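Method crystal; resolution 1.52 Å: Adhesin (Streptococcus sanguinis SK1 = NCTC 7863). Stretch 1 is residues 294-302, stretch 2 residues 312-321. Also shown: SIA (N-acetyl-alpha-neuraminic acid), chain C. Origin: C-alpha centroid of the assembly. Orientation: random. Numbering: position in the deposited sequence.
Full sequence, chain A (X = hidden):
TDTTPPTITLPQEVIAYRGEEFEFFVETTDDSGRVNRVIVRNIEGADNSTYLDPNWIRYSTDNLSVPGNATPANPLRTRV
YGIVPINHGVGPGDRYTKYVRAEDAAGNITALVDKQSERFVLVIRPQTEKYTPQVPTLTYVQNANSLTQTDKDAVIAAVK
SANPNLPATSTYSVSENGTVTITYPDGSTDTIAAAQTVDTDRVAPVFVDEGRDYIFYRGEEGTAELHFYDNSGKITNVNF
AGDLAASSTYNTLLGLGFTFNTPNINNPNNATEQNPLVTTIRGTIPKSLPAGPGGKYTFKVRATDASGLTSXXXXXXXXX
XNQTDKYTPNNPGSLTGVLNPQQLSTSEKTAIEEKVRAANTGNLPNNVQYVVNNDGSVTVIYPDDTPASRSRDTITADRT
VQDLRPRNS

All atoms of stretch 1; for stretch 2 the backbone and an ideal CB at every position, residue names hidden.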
ATOM      1  N   GLY A 294     -13.450  33.410  24.416  1.00 15.45           N
ATOM      2  CA  GLY A 294     -12.841  32.377  25.224  1.00 16.13           C
ATOM      3  C   GLY A 294     -13.367  30.998  24.995  1.00 13.65           C
ATOM      4  O   GLY A 294     -12.931  30.062  25.692  1.00 15.13           O
ATOM      5  N   GLY A 295     -14.350  30.875  24.098  1.00 14.06           N
ATOM      6  CA  GLY A 295     -14.985  29.597  23.839  1.00 10.89           C
ATOM      7  C   GLY A 295     -14.165  28.757  22.889  1.00  9.36           C
ATOM      8  O   GLY A 295     -14.446  28.660  21.707  1.00 11.08           O
ATOM      9  N   LYS A 296     -13.079  28.221  23.418  1.00 11.80           N
ATOM     10  CA  LYS A 296     -12.104  27.506  22.628  1.00 11.93           C
ATOM     11  C   LYS A 296     -11.162  26.758  23.544  1.00  9.37           C
ATOM     12  O   LYS A 296     -11.076  27.010  24.750  1.00 12.32           O
ATOM     13  CB  LYS A 296     -11.274  28.419  21.744  1.00  9.79           C
ATOM     14  CG  LYS A 296     -10.489  29.405  22.555  1.00 15.51           C
ATOM     15  CD  LYS A 296      -9.438  30.198  21.786  1.00 16.71           C
ATOM     16  CE  LYS A 296      -8.984  31.352  22.677  1.00 18.87           C
ATOM     17  NZ  LYS A 296      -7.889  32.160  22.144  1.00 25.79           N
ATOM     18  N   TYR A 297     -10.533  25.766  22.958  1.00  9.36           N
ATOM     19  CA  TYR A 297      -9.441  25.069  23.591  1.00  9.65           C
ATOM     20  C   TYR A 297      -8.303  25.029  22.596  1.00 11.91           C
ATOM     21  O   TYR A 297      -8.486  24.655  21.428  1.00 11.00           O
ATOM     22  CB  TYR A 297      -9.801  23.647  23.979  1.00  9.39           C
ATOM     23  CG  TYR A 297     -10.827  23.507  25.034  1.00  9.40           C
ATOM     24  CD1 TYR A 297     -10.623  24.031  26.296  1.00 10.96           C
ATOM     25  CD2 TYR A 297     -12.023  22.889  24.785  1.00 11.60           C
ATOM     26  CE1 TYR A 297     -11.528  23.902  27.295  1.00 12.35           C
ATOM     27  CE2 TYR A 297     -12.960  22.753  25.800  1.00 11.28           C
ATOM     28  CZ  TYR A 297     -12.718  23.256  27.035  1.00 12.18           C
ATOM     29  OH  TYR A 297     -13.620  23.188  28.045  1.00 13.67           O
ATOM     30  N   THR A 298      -7.134  25.435  23.053  1.00 11.09           N
ATOM     31  CA  THR A 298      -5.912  25.461  22.246  1.00 11.76           C
ATOM     32  C   THR A 298      -5.006  24.340  22.704  1.00 11.82           C
ATOM     33  O   THR A 298      -4.558  24.331  23.855  1.00 13.91           O
ATOM     34  CB  THR A 298      -5.221  26.802  22.390  1.00 10.95           C
ATOM     35  OG1 THR A 298      -6.169  27.853  22.076  1.00 15.22           O
ATOM     36  CG2 THR A 298      -4.018  26.864  21.375  1.00 16.59           C
ATOM     37  N   PHE A 299      -4.874  23.335  21.861  1.00 11.27           N
ATOM     38  CA  PHE A 299      -4.131  22.130  22.146  1.00 12.21           C
ATOM     39  C   PHE A 299      -2.734  22.235  21.577  1.00 10.22           C
ATOM     40  O   PHE A 299      -2.486  22.960  20.614  1.00 11.53           O
ATOM     41  CB  PHE A 299      -4.817  20.909  21.518  1.00 13.25           C
ATOM     42  CG  PHE A 299      -6.190  20.660  22.028  1.00  9.66           C
ATOM     43  CD1 PHE A 299      -7.282  21.259  21.423  1.00 10.26           C
ATOM     44  CD2 PHE A 299      -6.408  19.833  23.086  1.00 13.79           C
ATOM     45  CE1 PHE A 299      -8.540  21.072  21.889  1.00 13.84           C
ATOM     46  CE2 PHE A 299      -7.691  19.579  23.519  1.00 13.17           C
ATOM     47  CZ  PHE A 299      -8.762  20.222  22.932  1.00 13.63           C
ATOM     48  N   LYS A 300      -1.856  21.403  22.119  1.00 11.13           N
ATOM     49  CA  LYS A 300      -0.517  21.231  21.590  1.00 11.87           C
ATOM     50  C   LYS A 300      -0.330  19.736  21.433  1.00 12.37           C
ATOM     51  O   LYS A 300      -0.543  18.962  22.378  1.00 11.97           O
ATOM     52  CB  LYS A 300       0.521  21.849  22.553  1.00 13.55           C
ATOM     53  CG  LYS A 300       0.345  23.380  22.705  1.00 17.96           C
ATOM     54  CD  LYS A 300       1.616  24.071  23.134  1.00 34.89           C
ATOM     55  CE  LYS A 300       2.029  23.713  24.562  1.00 41.45           C
ATOM     56  NZ  LYS A 300       3.473  24.041  24.826  1.00 44.66           N
ATOM     57  N   VAL A 301       0.116  19.331  20.270  1.00 10.58           N
ATOM     58  CA  VAL A 301       0.318  17.924  19.964  1.00 10.29           C
ATOM     59  C   VAL A 301       1.743  17.754  19.450  1.00 11.78           C
ATOM     60  O   VAL A 301       2.270  18.606  18.732  1.00 10.90           O
ATOM     61  CB  VAL A 301      -0.743  17.405  18.970  1.00 11.64           C
ATOM     62  CG1 VAL A 301      -0.634  18.090  17.624  1.00 12.91           C
ATOM     63  CG2 VAL A 301      -0.648  15.943  18.900  1.00 11.63           C
ATOM     64  N   ARG A 302       2.337  16.659  19.812  1.00 11.26           N
ATOM     65  CA  ARG A 302       3.624  16.211  19.300  1.00 11.50           C
ATOM     66  C   ARG A 302       3.496  14.775  18.786  1.00 12.99           C
ATOM     67  O   ARG A 302       2.627  14.010  19.225  1.00 13.00           O
ATOM     68  CB  ARG A 302       4.670  16.199  20.397  1.00 14.58           C
ATOM     69  CG  ARG A 302       4.965  17.499  21.030  1.00 15.07           C
ATOM     70  CD  ARG A 302       5.898  17.308  22.247  1.00 18.42           C
ATOM     71  NE  ARG A 302       6.192  18.586  22.895  1.00 18.35           N
ATOM     72  CZ  ARG A 302       7.250  19.340  22.585  1.00 17.87           C
ATOM     73  NH1 ARG A 302       8.115  18.929  21.646  1.00 19.61           N
ATOM     74  NH2 ARG A 302       7.448  20.460  23.211  1.00 22.70           N
ATOM     75  N   UNK A 312       8.161  19.294  17.306  1.00 15.49           N
ATOM     76  CA  UNK A 312       7.811  20.371  18.201  1.00 14.35           C
ATOM     77  C   UNK A 312       6.320  20.278  18.523  1.00 12.89           C
ATOM     78  O   UNK A 312       5.549  19.610  17.831  1.00 16.48           O
ATOM     79  CB  UNK A 312       8.163  21.728  17.588  1.00 14.35           C
ATOM     80  N   UNK A 313       5.931  20.958  19.586  1.00 13.62           N
ATOM     81  CA  UNK A 313       4.528  21.076  19.947  1.00 14.21           C
ATOM     82  C   UNK A 313       3.832  21.915  18.908  1.00 14.99           C
ATOM     83  O   UNK A 313       4.269  23.016  18.615  1.00 18.00           O
ATOM     84  CB  UNK A 313       4.357  21.681  21.342  1.00 14.21           C
ATOM     85  N   UNK A 314       2.772  21.367  18.315  1.00 12.05           N
ATOM     86  CA  UNK A 314       2.050  21.989  17.219  1.00 12.04           C
ATOM     87  C   UNK A 314       0.626  22.252  17.702  1.00 15.40           C
ATOM     88  O   UNK A 314       0.091  21.434  18.352  1.00 14.61           O
ATOM     89  CB  UNK A 314       2.066  21.112  15.965  1.00 12.04           C
ATOM     90  N   UNK A 315       0.093  23.393  17.323  1.00 14.92           N
ATOM     91  CA  UNK A 315      -1.202  23.891  17.826  1.00 11.82           C
ATOM     92  C   UNK A 315      -2.330  23.437  16.919  1.00 13.61           C
ATOM     93  O   UNK A 315      -2.137  23.380  15.802  1.00 13.82           O
ATOM     94  CB  UNK A 315      -1.198  25.417  17.931  1.00 11.82           C
ATOM     95  N   UNK A 316      -3.440  23.080  17.512  1.00 12.29           N
ATOM     96  CA  UNK A 316      -4.741  23.027  16.847  1.00 12.16           C
ATOM     97  C   UNK A 316      -5.749  23.454  17.900  1.00 10.41           C
ATOM     98  O   UNK A 316      -5.429  23.532  19.089  1.00 11.78           O
ATOM     99  CB  UNK A 316      -5.054  21.640  16.281  1.00 12.16           C
ATOM    100  N   UNK A 317      -6.936  23.863  17.440  1.00  9.65           N
ATOM    101  CA  UNK A 317      -7.944  24.305  18.372  1.00  9.56           C
ATOM    102  C   UNK A 317      -9.274  23.649  18.099  1.00 10.39           C
ATOM    103  O   UNK A 317      -9.583  23.269  16.989  1.00  9.43           O
ATOM    104  CB  UNK A 317      -8.087  25.827  18.320  1.00  9.56           C
ATOM    105  N   UNK A 318     -10.025  23.519  19.152  1.00 11.01           N
ATOM    106  CA  UNK A 318     -11.464  23.333  19.073  1.00  9.46           C
ATOM    107  C   UNK A 318     -12.071  24.679  19.369  1.00 11.06           C
ATOM    108  O   UNK A 318     -11.780  25.259  20.406  1.00 11.34           O
ATOM    109  CB  UNK A 318     -11.968  22.255  20.034  1.00  9.46           C
ATOM    110  N   UNK A 319     -12.992  25.131  18.510  1.00 10.42           N
ATOM    111  CA  UNK A 319     -13.676  26.407  18.661  1.00 10.19           C
ATOM    112  C   UNK A 319     -15.162  26.125  18.744  1.00  9.18           C
ATOM    113  O   UNK A 319     -15.708  25.405  17.915  1.00 10.71           O
ATOM    114  CB  UNK A 319     -13.355  27.361  17.509  1.00 10.19           C
ATOM    115  N   UNK A 320     -15.801  26.693  19.741  1.00  9.20           N
ATOM    116  CA  UNK A 320     -17.210  26.429  20.007  1.00  9.19           C
ATOM    117  C   UNK A 320     -18.057  27.327  19.125  1.00 10.78           C
ATOM    118  O   UNK A 320     -17.737  28.496  18.895  1.00 12.29           O
ATOM    119  CB  UNK A 320     -17.545  26.646  21.484  1.00  9.19           C
ATOM    120  N   UNK A 321     -19.144  26.795  18.661  1.00  9.18           N
ATOM    121  CA  UNK A 321     -20.122  27.576  17.919  1.00  9.87           C
ATOM    122  C   UNK A 321     -21.515  27.335  18.453  1.00 10.37           C
ATOM    123  O   UNK A 321     -21.865  26.251  18.882  1.00 10.80           O
ATOM    124  CB  UNK A 321     -20.063  27.241  16.427  1.00  9.87           C
TER
HETATM  125  C1  SIA C   3      -7.020  28.134  25.411  1.00 18.74           C
HETATM  126  C2  SIA C   3      -7.089  28.869  26.820  1.00 20.51           C
HETATM  127  C3  SIA C   3      -8.099  30.024  26.881  1.00 19.76           C
HETATM  128  C4  SIA C   3      -9.536  29.543  26.692  1.00 15.05           C
HETATM  129  C5  SIA C   3      -9.886  28.454  27.713  1.00 12.54           C
HETATM  130  C6  SIA C   3      -8.798  27.351  27.728  1.00 13.63           C
HETATM  131  C7  SIA C   3      -8.923  26.372  28.912  1.00 11.92           C
HETATM  132  C8  SIA C   3      -7.635  25.520  29.014  1.00 12.56           C
HETATM  133  C9  SIA C   3      -7.799  24.363  29.991  1.00 15.83           C
HETATM  134  C10 SIA C   3     -12.262  27.902  28.180  1.00 14.65           C
HETATM  135  C11 SIA C   3     -13.539  27.240  27.652  1.00 16.39           C
HETATM  136  N5  SIA C   3     -11.178  27.861  27.367  1.00 11.26           N
HETATM  137  O1A SIA C   3      -6.859  26.883  25.492  1.00 17.18           O
HETATM  138  O1B SIA C   3      -7.100  28.844  24.387  1.00 19.01           O
HETATM  139  O4  SIA C   3     -10.495  30.603  26.860  1.00 15.18           O
HETATM  140  O6  SIA C   3      -7.489  27.905  27.854  1.00 16.66           O
HETATM  141  O7  SIA C   3      -9.196  27.086  30.111  1.00 16.36           O
HETATM  142  O8  SIA C   3      -7.233  25.055  27.724  1.00 12.57           O
HETATM  143  O9  SIA C   3      -6.519  23.789  30.274  1.00 17.08           O
HETATM  144  O10 SIA C   3     -12.231  28.443  29.278  1.00 17.53           O

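Stretch 2 runs antiparallel to the strand 296-302, so its side chains alternate between a face shared with Lys 296, Thr 298 and Lys 300 and one shared with Tyr 297, Phe 299 and Val 301. At position 312 CA-to-CB points away from stretch 1, which leaves the choice open; it is Glu 312. Position 313 points sideways, with its ideal CB 3.8 Å from Arg 302 NH2 and 4.0 Å from Lys 300 CB, so a small residue fits easily. Ala 313 is found, and its backbone N lies over one face of the Arg 302 guanidinium.

Position 314 pairs with Val 301 through two backbone hydrogen bonds, which any residue except proline could make. Its CB lies on the Val 301 side, and either an aliphatic or a long polar chain would serve; the end of Lys 314 leads away. Position 315, across from Lys 300, has the methyl of Thr 298 and the aliphatic part of Lys 300 within reach, suiting a branched apolar residue. Ile 315 places CG2 3.7 Å from Thr 298 CG2 and CD1 3.5 Å from Lys 300 CG.

Position 316 faces the side of Phe 299 and Val 301, where an aromatic or large aliphatic residue would find apolar partners. Phe 316 brings its ring under Phe 299 CB, 3.6 Å from CB to the ring centroid, a CH-pi contact; the two rings are nearly parallel but slid apart. Its edge meets Val 301 CB.

Position 317 lies across from Thr 298, near the Lys 296 chain. An acid could answer the lysine, but a polar or long chain would also fit. Arg 317 instead sets NH1 3.8 Å from Lys 296 NZ, like charges close together, with two waters each accepting from both groups.

At 318 the ideal CB is 4.1 Å from Phe 299 CE1, favouring an aliphatic residue; Ile 318 packs CD1 3.8 Å from that same CE1. Position 319, opposite Lys 296, asks little beyond a strand-compatible residue, and Val 319 brings CG2 within 4.2 Å of Lys 296 CB.

Position 320 starts sideways, yet Gly 295 has no side chain, leaving room for a broad ring. Phe 320 lays a ring face over Lys 296 N and turns its edge toward the face of Tyr 297; CE2 also lies 3.8 Å from SIA C11. Position 321 points away, without contact, and is Ala 321.

Stretch 2, residues 312-321: EAKIFRIVFA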
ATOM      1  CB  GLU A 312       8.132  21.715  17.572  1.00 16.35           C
ATOM      2  CG  GLU A 312       9.612  21.880  17.297  1.00 19.28           C
ATOM      3  CD  GLU A 312       9.988  23.359  17.059  1.00 27.12           C
ATOM      4  OE1 GLU A 312       9.081  24.255  17.082  1.00 23.52           O
ATOM      5  OE2 GLU A 312      11.204  23.619  16.899  1.00 26.96           O
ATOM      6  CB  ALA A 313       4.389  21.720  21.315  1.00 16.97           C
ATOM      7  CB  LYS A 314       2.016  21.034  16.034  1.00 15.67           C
ATOM      8  CG  LYS A 314       3.397  20.553  15.641  1.00 16.36           C
ATOM      9  CD  LYS A 314       4.117  21.600  14.903  1.00 22.08           C
ATOM     10  CE  LYS A 314       5.551  21.237  14.562  1.00 19.52           C
ATOM     11  NZ  LYS A 314       6.282  22.457  14.162  1.00 27.37           N
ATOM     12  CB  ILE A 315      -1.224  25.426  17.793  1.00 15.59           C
ATOM     13  CG1 ILE A 315      -0.182  25.928  18.776  1.00 23.58           C
ATOM     14  CG2 ILE A 315      -2.587  26.040  18.076  1.00 17.91           C
ATOM     15  CD1 ILE A 315      -0.475  25.562  20.148  1.00 36.11           C
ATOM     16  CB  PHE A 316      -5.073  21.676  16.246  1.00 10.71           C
ATOM     17  CG  PHE A 316      -5.340  20.644  17.225  1.00  9.22           C
ATOM     18  CD1 PHE A 316      -4.335  19.973  17.817  1.00  9.25           C
ATOM     19  CD2 PHE A 316      -6.617  20.312  17.584  1.00 10.66           C
ATOM     20  CE1 PHE A 316      -4.558  19.012  18.779  1.00 11.26           C
ATOM     21  CE2 PHE A 316      -6.853  19.348  18.538  1.00 11.10           C
ATOM     22  CZ  PHE A 316      -5.835  18.662  19.116  1.00 10.39           C
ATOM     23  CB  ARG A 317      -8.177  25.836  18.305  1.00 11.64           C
ATOM     24  CG  ARG A 317      -6.851  26.633  18.368  1.00 11.43           C
ATOM     25  CD  ARG A 317      -7.065  28.097  18.629  1.00 13.17           C
ATOM     26  NE  ARG A 317      -7.841  28.704  17.584  1.00 14.23           N
ATOM     27  CZ  ARG A 317      -8.189  29.992  17.611  1.00 18.65           C
ATOM     28  NH1 ARG A 317      -7.808  30.764  18.622  1.00 20.87           N
ATOM     29  NH2 ARG A 317      -8.914  30.480  16.642  1.00 23.57           N
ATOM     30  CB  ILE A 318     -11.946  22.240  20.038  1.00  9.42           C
ATOM     31  CG1 ILE A 318     -11.569  20.919  19.425  1.00 11.04           C
ATOM     32  CG2 ILE A 318     -13.482  22.348  20.270  1.00 11.77           C
ATOM     33  CD1 ILE A 318     -11.777  19.745  20.374  1.00 13.33           C
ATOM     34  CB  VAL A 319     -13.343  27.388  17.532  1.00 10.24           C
ATOM     35  CG1 VAL A 319     -14.143  28.651  17.698  1.00 17.20           C
ATOM     36  CG2 VAL A 319     -11.820  27.662  17.600  1.00 10.62           C
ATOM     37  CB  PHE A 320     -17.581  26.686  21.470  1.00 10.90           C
ATOM     38  CG  PHE A 320     -16.632  26.147  22.493  1.00  9.26           C
ATOM     39  CD1 PHE A 320     -15.758  25.090  22.247  1.00 10.67           C
ATOM     40  CD2 PHE A 320     -16.651  26.684  23.735  1.00 11.25           C
ATOM     41  CE1 PHE A 320     -14.869  24.659  23.236  1.00 10.52           C
ATOM     42  CE2 PHE A 320     -15.794  26.250  24.720  1.00 11.41           C
ATOM     43  CZ  PHE A 320     -14.897  25.247  24.451  1.00  9.72           C
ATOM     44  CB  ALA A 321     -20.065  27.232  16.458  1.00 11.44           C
TER
HETATM   45  O   HOH W   1     -16.466  30.236  20.567  1.00 12.90           O
HETATM   46  O   HOH W   2      -5.870  30.270  20.953  1.00 21.62           O
HETATM   47  O   HOH W   3      -8.723  33.400  19.786  1.00 38.27           O
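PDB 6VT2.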